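Local coordinates for bifunctional GH43-CE protein (Bacteroides eggerthii, PDB 6MLY), which probably acts as a xylan 1,4-beta-xylosidase of glycoside hydrolase family 43 and carries a carbohydrate esterase domain in the same chain, at residues V242-L254 with R261-V273. Residues are numbered along the deposited sequence; the frame is centred on the assembly and turned at random.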
ATOM      1  N   VAL A 242      16.607 -23.830  23.989  1.00106.77           N
ATOM      2  CA  VAL A 242      16.412 -22.875  22.893  1.00104.93           C
ATOM      3  C   VAL A 242      17.114 -23.451  21.655  1.00103.41           C
ATOM      4  O   VAL A 242      18.310 -23.721  21.701  1.00105.23           O
ATOM      5  CB  VAL A 242      16.961 -21.480  23.272  1.00105.81           C
ATOM      6  CG1 VAL A 242      16.984 -20.518  22.088  1.00103.67           C
ATOM      7  CG2 VAL A 242      16.199 -20.868  24.441  1.00106.07           C
ATOM      8  N   VAL A 243      16.374 -23.653  20.558  1.00101.54           N
ATOM      9  CA  VAL A 243      16.950 -24.264  19.347  1.00101.88           C
ATOM     10  C   VAL A 243      17.085 -23.226  18.218  1.00100.68           C
ATOM     11  O   VAL A 243      17.954 -23.378  17.361  1.00101.23           O
ATOM     12  CB  VAL A 243      16.150 -25.498  18.887  1.00101.54           C
ATOM     13  CG1 VAL A 243      15.875 -26.459  20.036  1.00103.15           C
ATOM     14  CG2 VAL A 243      14.856 -25.117  18.182  1.00 99.11           C
ATOM     15  N   PHE A 244      16.228 -22.197  18.194  1.00 99.48           N
ATOM     16  CA  PHE A 244      16.321 -21.152  17.163  1.00 99.15           C
ATOM     17  C   PHE A 244      15.873 -19.800  17.734  1.00 99.80           C
ATOM     18  O   PHE A 244      14.885 -19.716  18.467  1.00 99.68           O
ATOM     19  CB  PHE A 244      15.515 -21.553  15.923  1.00 97.04           C
ATOM     20  CG  PHE A 244      15.892 -20.855  14.637  1.00 96.32           C
ATOM     21  CD1 PHE A 244      17.220 -20.614  14.307  1.00 97.96           C
ATOM     22  CD2 PHE A 244      14.915 -20.469  13.733  1.00 94.85           C
ATOM     23  CE1 PHE A 244      17.558 -19.977  13.121  1.00 97.38           C
ATOM     24  CE2 PHE A 244      15.254 -19.839  12.543  1.00 94.21           C
ATOM     25  CZ  PHE A 244      16.574 -19.599  12.238  1.00 95.21           C
ATOM     26  N   GLN A 245      16.616 -18.745  17.375  1.00101.02           N
ATOM     27  CA  GLN A 245      16.382 -17.396  17.873  1.00100.99           C
ATOM     28  C   GLN A 245      16.940 -16.384  16.862  1.00102.17           C
ATOM     29  O   GLN A 245      17.964 -15.742  17.100  1.00103.36           O
ATOM     30  CB  GLN A 245      17.013 -17.257  19.258  1.00103.16           C
ATOM     31  CG  GLN A 245      16.682 -15.946  19.955  1.00103.08           C
ATOM     32  CD  GLN A 245      16.940 -16.024  21.439  1.00104.37           C
ATOM     33  OE1 GLN A 245      16.274 -16.758  22.168  1.00103.76           O
ATOM     34  NE2 GLN A 245      17.913 -15.255  21.900  1.00105.64           N
ATOM     35  N   ASP A 246      16.225 -16.242  15.741  1.00100.41           N
ATOM     36  CA  ASP A 246      16.715 -15.559  14.551  1.00100.31           C
ATOM     37  C   ASP A 246      15.538 -14.831  13.899  1.00 97.81           C
ATOM     38  O   ASP A 246      14.705 -15.465  13.253  1.00 96.45           O
ATOM     39  CB  ASP A 246      17.386 -16.574  13.617  1.00101.03           C
ATOM     40  CG  ASP A 246      17.769 -16.066  12.236  1.00101.64           C
ATOM     41  OD1 ASP A 246      17.910 -14.840  12.078  1.00101.90           O
ATOM     42  OD2 ASP A 246      17.934 -16.914  11.327  1.00 99.10           O
ATOM     43  N   ARG A 247      15.476 -13.509  14.115  1.00 98.17           N
ATOM     44  CA  ARG A 247      14.476 -12.598  13.526  1.00 95.26           C
ATOM     45  C   ARG A 247      13.053 -12.986  13.973  1.00 92.14           C
ATOM     46  O   ARG A 247      12.083 -12.732  13.246  1.00 92.24           O
ATOM     47  CB  ARG A 247      14.613 -12.577  11.998  1.00 94.15           C
ATOM     48  CG  ARG A 247      15.863 -11.868  11.498  1.00 95.38           C
ATOM     49  CD  ARG A 247      16.077 -12.068  10.010  1.00 95.28           C
ATOM     50  NE  ARG A 247      16.651 -13.370   9.704  1.00 96.09           N
ATOM     51  CZ  ARG A 247      16.950 -13.789   8.480  1.00 96.84           C
ATOM     52  NH1 ARG A 247      16.721 -13.008   7.439  1.00 96.78           N
ATOM     53  NH2 ARG A 247      17.474 -14.987   8.300  1.00 97.23           N
ATOM     54  N   GLY A 248      12.932 -13.578  15.174  1.00 90.78           N
ATOM     55  CA  GLY A 248      11.646 -14.015  15.748  1.00 89.30           C
ATOM     56  C   GLY A 248      10.877 -14.982  14.847  1.00 87.92           C
ATOM     57  O   GLY A 248       9.632 -15.099  14.960  1.00 86.74           O
ATOM     58  N   ILE A 249      11.620 -15.691  13.972  1.00 87.22           N
ATOM     59  CA  ILE A 249      11.078 -16.711  13.063  1.00 85.40           C
ATOM     60  C   ILE A 249      10.785 -17.971  13.891  1.00 85.55           C
ATOM     61  O   ILE A 249      11.662 -18.812  14.072  1.00 86.96           O
ATOM     62  CB  ILE A 249      12.055 -17.024  11.907  1.00 86.31           C
ATOM     63  CG1 ILE A 249      12.407 -15.778  11.088  1.00 85.79           C
ATOM     64  CG2 ILE A 249      11.510 -18.142  11.021  1.00 85.61           C
ATOM     65  CD1 ILE A 249      13.668 -15.927  10.264  1.00 86.90           C
ATOM     66  N   ALA A 250       9.545 -18.088  14.375  1.00 84.22           N
ATOM     67  CA  ALA A 250       9.179 -19.081  15.365  1.00 84.38           C
ATOM     68  C   ALA A 250       7.854 -19.749  14.992  1.00 83.33           C
ATOM     69  O   ALA A 250       7.149 -19.301  14.079  1.00 81.86           O
ATOM     70  CB  ALA A 250       9.096 -18.434  16.724  1.00 85.76           C
ATOM     71  N   GLN A 251       7.557 -20.836  15.719  1.00 83.64           N
ATOM     72  CA  GLN A 251       6.324 -21.615  15.643  1.00 82.44           C
ATOM     73  C   GLN A 251       6.335 -22.504  14.397  1.00 81.65           C
ATOM     74  O   GLN A 251       6.451 -22.017  13.275  1.00 80.04           O
ATOM     75  CB  GLN A 251       5.082 -20.725  15.644  1.00 80.95           C
ATOM     76  CG  GLN A 251       3.795 -21.505  15.436  1.00 80.05           C
ATOM     77  CD  GLN A 251       2.573 -20.712  15.827  1.00 79.72           C
ATOM     78  OE1 GLN A 251       2.632 -19.506  16.059  1.00 80.24           O
ATOM     79  NE2 GLN A 251       1.442 -21.393  15.902  1.00 79.58           N
ATOM     80  N   GLY A 252       6.160 -23.810  14.636  1.00 81.89           N
ATOM     81  CA  GLY A 252       6.150 -24.846  13.617  1.00 80.75           C
ATOM     82  C   GLY A 252       6.527 -26.197  14.203  1.00 81.67           C
ATOM     83  O   GLY A 252       6.386 -26.427  15.407  1.00 82.85           O
ATOM     84  N   GLY A 253       7.017 -27.086  13.334  1.00 81.45           N
ATOM     85  CA  GLY A 253       7.464 -28.418  13.707  1.00 82.31           C
ATOM     86  C   GLY A 253       8.474 -28.960  12.709  1.00 82.25           C
ATOM     87  O   GLY A 253       8.994 -28.198  11.880  1.00 82.28           O
ATOM     88  N   LEU A 254       8.734 -30.273  12.790  1.00 81.77           N
ATOM     89  CA  LEU A 254       9.702 -30.963  11.939  1.00 81.87           C
ATOM     90  C   LEU A 254       8.997 -31.568  10.724  1.00 79.93           C
ATOM     91  O   LEU A 254       7.837 -31.955  10.798  1.00 78.77           O
ATOM     92  CB  LEU A 254      10.389 -32.069  12.745  1.00 83.36           C
ATOM     93  CG  LEU A 254      11.358 -31.593  13.824  1.00 85.65           C
ATOM     94  CD1 LEU A 254      11.792 -32.754  14.707  1.00 87.12           C
ATOM     95  CD2 LEU A 254      12.565 -30.907  13.203  1.00 86.59           C
ATOM     96  N   ARG A 261      16.865 -35.888   4.823  1.00 88.97           N
ATOM     97  CA  ARG A 261      17.210 -34.517   5.225  1.00 89.03           C
ATOM     98  C   ARG A 261      16.074 -33.951   6.084  1.00 86.77           C
ATOM     99  O   ARG A 261      14.902 -34.200   5.802  1.00 84.90           O
ATOM    100  CB  ARG A 261      17.445 -33.621   4.005  1.00 88.97           C
ATOM    101  CG  ARG A 261      18.725 -33.918   3.239  1.00 90.93           C
ATOM    102  CD  ARG A 261      18.738 -33.211   1.898  1.00 90.45           C
ATOM    103  NE  ARG A 261      17.685 -33.712   1.025  1.00 89.02           N
ATOM    104  CZ  ARG A 261      17.215 -33.071  -0.037  1.00 87.86           C
ATOM    105  NH1 ARG A 261      17.647 -31.854  -0.326  1.00 88.03           N
ATOM    106  NH2 ARG A 261      16.307 -33.652  -0.802  1.00 86.31           N
ATOM    107  N   TRP A 262      16.435 -33.175   7.114  1.00 87.16           N
ATOM    108  CA  TRP A 262      15.460 -32.584   8.028  1.00 86.29           C
ATOM    109  C   TRP A 262      15.371 -31.059   7.839  1.00 85.58           C
ATOM    110  O   TRP A 262      16.345 -30.376   7.469  1.00 86.01           O
ATOM    111  CB  TRP A 262      15.780 -32.973   9.474  1.00 87.60           C
ATOM    112  CG  TRP A 262      15.491 -34.410   9.773  1.00 88.00           C
ATOM    113  CD1 TRP A 262      16.332 -35.472   9.603  1.00 89.42           C
ATOM    114  CD2 TRP A 262      14.264 -34.952  10.294  1.00 87.00           C
ATOM    115  NE1 TRP A 262      15.717 -36.632   9.990  1.00 89.08           N
ATOM    116  CE2 TRP A 262      14.448 -36.346  10.418  1.00 87.61           C
ATOM    117  CE3 TRP A 262      13.033 -34.399  10.672  1.00 85.57           C
ATOM    118  CZ2 TRP A 262      13.447 -37.191  10.893  1.00 86.67           C
ATOM    119  CZ3 TRP A 262      12.048 -35.235  11.150  1.00 84.93           C
ATOM    120  CH2 TRP A 262      12.255 -36.612  11.257  1.00 85.35           C
ATOM    121  N   PHE A 263      14.162 -30.546   8.095  1.00 83.39           N
ATOM    122  CA  PHE A 263      13.819 -29.142   8.002  1.00 82.18           C
ATOM    123  C   PHE A 263      12.861 -28.787   9.143  1.00 81.59           C
ATOM    124  O   PHE A 263      12.121 -29.642   9.625  1.00 80.72           O
ATOM    125  CB  PHE A 263      13.177 -28.845   6.643  1.00 80.25           C
ATOM    126  CG  PHE A 263      14.118 -28.949   5.470  1.00 80.37           C
ATOM    127  CD1 PHE A 263      14.297 -30.152   4.806  1.00 80.56           C
ATOM    128  CD2 PHE A 263      14.826 -27.840   5.031  1.00 80.39           C
ATOM    129  CE1 PHE A 263      15.165 -30.244   3.728  1.00 81.18           C
ATOM    130  CE2 PHE A 263      15.694 -27.934   3.952  1.00 80.83           C
ATOM    131  CZ  PHE A 263      15.863 -29.135   3.304  1.00 81.36           C
ATOM    132  N   ALA A 264      12.896 -27.521   9.567  1.00 82.00           N
ATOM    133  CA  ALA A 264      11.916 -26.952  10.488  1.00 81.84           C
ATOM    134  C   ALA A 264      11.055 -25.943   9.726  1.00 80.81           C
ATOM    135  O   ALA A 264      11.579 -24.943   9.248  1.00 81.54           O
ATOM    136  CB  ALA A 264      12.616 -26.290  11.647  1.00 83.09           C
ATOM    137  N   TYR A 265       9.751 -26.219   9.604  1.00 79.71           N
ATOM    138  CA  TYR A 265       8.823 -25.264   8.993  1.00 78.44           C
ATOM    139  C   TYR A 265       8.373 -24.276  10.075  1.00 79.45           C
ATOM    140  O   TYR A 265       7.880 -24.693  11.124  1.00 79.56           O
ATOM    141  CB  TYR A 265       7.663 -25.971   8.286  1.00 76.48           C
ATOM    142  CG  TYR A 265       6.743 -26.783   9.161  1.00 76.77           C
ATOM    143  CD1 TYR A 265       5.637 -26.211   9.766  1.00 75.76           C
ATOM    144  CD2 TYR A 265       6.962 -28.138   9.358  1.00 77.52           C
ATOM    145  CE1 TYR A 265       4.782 -26.957  10.559  1.00 75.93           C
ATOM    146  CE2 TYR A 265       6.120 -28.901  10.151  1.00 77.24           C
ATOM    147  CZ  TYR A 265       5.023 -28.309  10.752  1.00 76.52           C
ATOM    148  OH  TYR A 265       4.187 -29.062  11.526  1.00 76.12           O
ATOM    149  N   LEU A 266       8.601 -22.978   9.806  1.00 80.14           N
ATOM    150  CA  LEU A 266       8.355 -21.856  10.728  1.00 80.84           C
ATOM    151  C   LEU A 266       7.856 -20.645   9.929  1.00 80.40           C
ATOM    152  O   LEU A 266       7.826 -20.684   8.698  1.00 78.75           O
ATOM    153  CB  LEU A 266       9.658 -21.499  11.450  1.00 82.04           C
ATOM    154  CG  LEU A 266      10.403 -22.641  12.137  1.00 83.36           C
ATOM    155  CD1 LEU A 266      11.850 -22.249  12.407  1.00 84.17           C
ATOM    156  CD2 LEU A 266       9.706 -23.048  13.428  1.00 84.35           C
ATOM    157  N   PHE A 267       7.512 -19.555  10.628  1.00 81.83           N
ATOM    158  CA  PHE A 267       7.100 -18.311   9.962  1.00 82.46           C
ATOM    159  C   PHE A 267       7.592 -17.074  10.727  1.00 84.45           C
ATOM    160  O   PHE A 267       7.750 -17.104  11.955  1.00 85.60           O
ATOM    161  CB  PHE A 267       5.580 -18.271   9.770  1.00 82.10           C
ATOM    162  CG  PHE A 267       4.762 -18.085  11.025  1.00 82.69           C
ATOM    163  CD1 PHE A 267       4.581 -16.826  11.581  1.00 83.30           C
ATOM    164  CD2 PHE A 267       4.141 -19.164  11.632  1.00 83.06           C
ATOM    165  CE1 PHE A 267       3.819 -16.656  12.728  1.00 84.06           C
ATOM    166  CE2 PHE A 267       3.379 -18.993  12.779  1.00 83.46           C
ATOM    167  CZ  PHE A 267       3.219 -17.742  13.326  1.00 84.05           C
ATOM    168  N   GLU A 268       7.806 -15.989   9.965  1.00 84.90           N
ATOM    169  CA  GLU A 268       8.190 -14.653  10.453  1.00 85.69           C
ATOM    170  C   GLU A 268       6.977 -13.724  10.347  1.00 84.78           C
ATOM    171  O   GLU A 268       6.071 -13.982   9.560  1.00 83.88           O
ATOM    172  CB  GLU A 268       9.342 -14.102   9.606  1.00 86.21           C
ATOM    173  CG  GLU A 268      10.121 -12.969  10.258  1.00 87.80           C
ATOM    174  CD  GLU A 268      10.975 -12.144   9.304  1.00 89.32           C
ATOM    175  OE1 GLU A 268      10.752 -12.243   8.077  1.00 88.94           O
ATOM    176  OE2 GLU A 268      11.857 -11.395   9.787  1.00 91.05           O
ATOM    177  N   ASP A 269       6.967 -12.653  11.149  1.00 86.64           N
ATOM    178  CA  ASP A 269       6.049 -11.523  10.954  1.00 85.52           C
ATOM    179  C   ASP A 269       6.748 -10.479  10.076  1.00 87.46           C
ATOM    180  O   ASP A 269       7.504  -9.654  10.588  1.00 91.54           O
ATOM    181  CB  ASP A 269       5.609 -10.919  12.291  1.00 84.84           C
ATOM    182  CG  ASP A 269       4.883 -11.902  13.193  1.00 85.08           C
ATOM    183  OD1 ASP A 269       4.364 -12.901  12.665  1.00 84.33           O
ATOM    184  OD2 ASP A 269       4.852 -11.665  14.419  1.00 84.18           O
ATOM    185  N   CYS A 270       6.489 -10.527   8.761  1.00 87.42           N
ATOM    186  CA  CYS A 270       7.168  -9.668   7.770  1.00 87.81           C
ATOM    187  C   CYS A 270       6.294  -8.452   7.436  1.00 87.77           C
ATOM    188  O   CYS A 270       6.260  -8.012   6.289  1.00 90.87           O
ATOM    189  CB  CYS A 270       7.504 -10.452   6.503  1.00 86.06           C
ATOM    190  SG  CYS A 270       9.036  -9.923   5.680  1.00 90.39           S
ATOM    191  N   GLY A 271       5.594  -7.914   8.443  1.00 86.81           N
ATOM    192  CA  GLY A 271       4.831  -6.667   8.306  1.00 85.89           C
ATOM    193  C   GLY A 271       3.500  -6.856   7.589  1.00 83.57           C
ATOM    194  O   GLY A 271       2.717  -7.746   7.935  1.00 81.53           O
ATOM    195  N   ALA A 272       3.254  -6.003   6.582  1.00 82.25           N
ATOM    196  CA  ALA A 272       1.934  -5.827   5.946  1.00 80.30           C
ATOM    197  C   ALA A 272       1.524  -7.092   5.182  1.00 78.52           C
ATOM    198  O   ALA A 272       0.399  -7.583   5.343  1.00 77.45           O
ATOM    199  CB  ALA A 272       1.955  -4.622   5.036  1.00 79.92           C
ATOM    200  N   VAL A 273       2.445  -7.610   4.359  1.00 77.09           N
ATOM    201  CA  VAL A 273       2.220  -8.828   3.570  1.00 75.41           C
ATOM    202  C   VAL A 273       1.636  -9.923   4.477  1.00 75.55           C
ATOM    203  O   VAL A 273       0.764 -10.684   4.050  1.00 75.18           O
ATOM    204  CB  VAL A 273       3.510  -9.287   2.857  1.00 74.99           C
ATOM    205  CG1 VAL A 273       4.472 -10.009   3.792  1.00 75.57           C
ATOM    206  CG2 VAL A 273       3.208 -10.135   1.629  1.00 74.40           C
TER
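Gln251 meets Phe267 on the sheet face that Phe267 shares with Tyr265: its amide OE1 lies at the ring edge, 3.3 Å from Phe267 CZ, and the two planes are turned 44° apart. The glutamine chain runs out extended, with CG anti to the backbone N (chi1 175°), and its CB, CG and CD all pass close to CE2 of the ring. Phe267 instead places its CG between its own N and carbonyl carbon (chi1 71°), which folds the ring back across the neighbouring strand so that one face covers the carbonyl O of Ala250. Tyr265 adopts the same first torsion and lays a ring face over the backbone of Gly253, whose CA makes a CH-pi contact 4.2 Å from the ring centroid; the phenol OH is hydrogen-bonded to Gln203 OE1 and to the backbone N of Met35. On the other side of the sheet, Leu266 crosses Ile249 at about a right angle, its CB 3.9 Å from Ile249 CG2, while its CD1 reaches Phe244 CD2 at 3.8 Å. Ile249 CG1 also rests 3.7 Å from CG of Glu268, at the end of the type I' turn from Asp246 to Ile249. The backbones are joined by hydrogen bonds from Ala250 N to Phe267 O (3.2 Å) and Tyr265 N to Gly253 O (3.1 Å); both return bonds are weak. From Ile249 opposite Glu268 to Leu254 opposite Ala264, the first strand uses one residue more than its partner, a bulge-like slip at Gln251 and Gly252. The Gln251 side chain lies about 5 Å from that of Asp143, the predicted pKa modulator. The hairpin of strands 250-256 and 262-269, continued by strand 275-282, is a small antiparallel sheet of the kind that forms a blade of the five-bladed beta-propeller of family 43 enzymes.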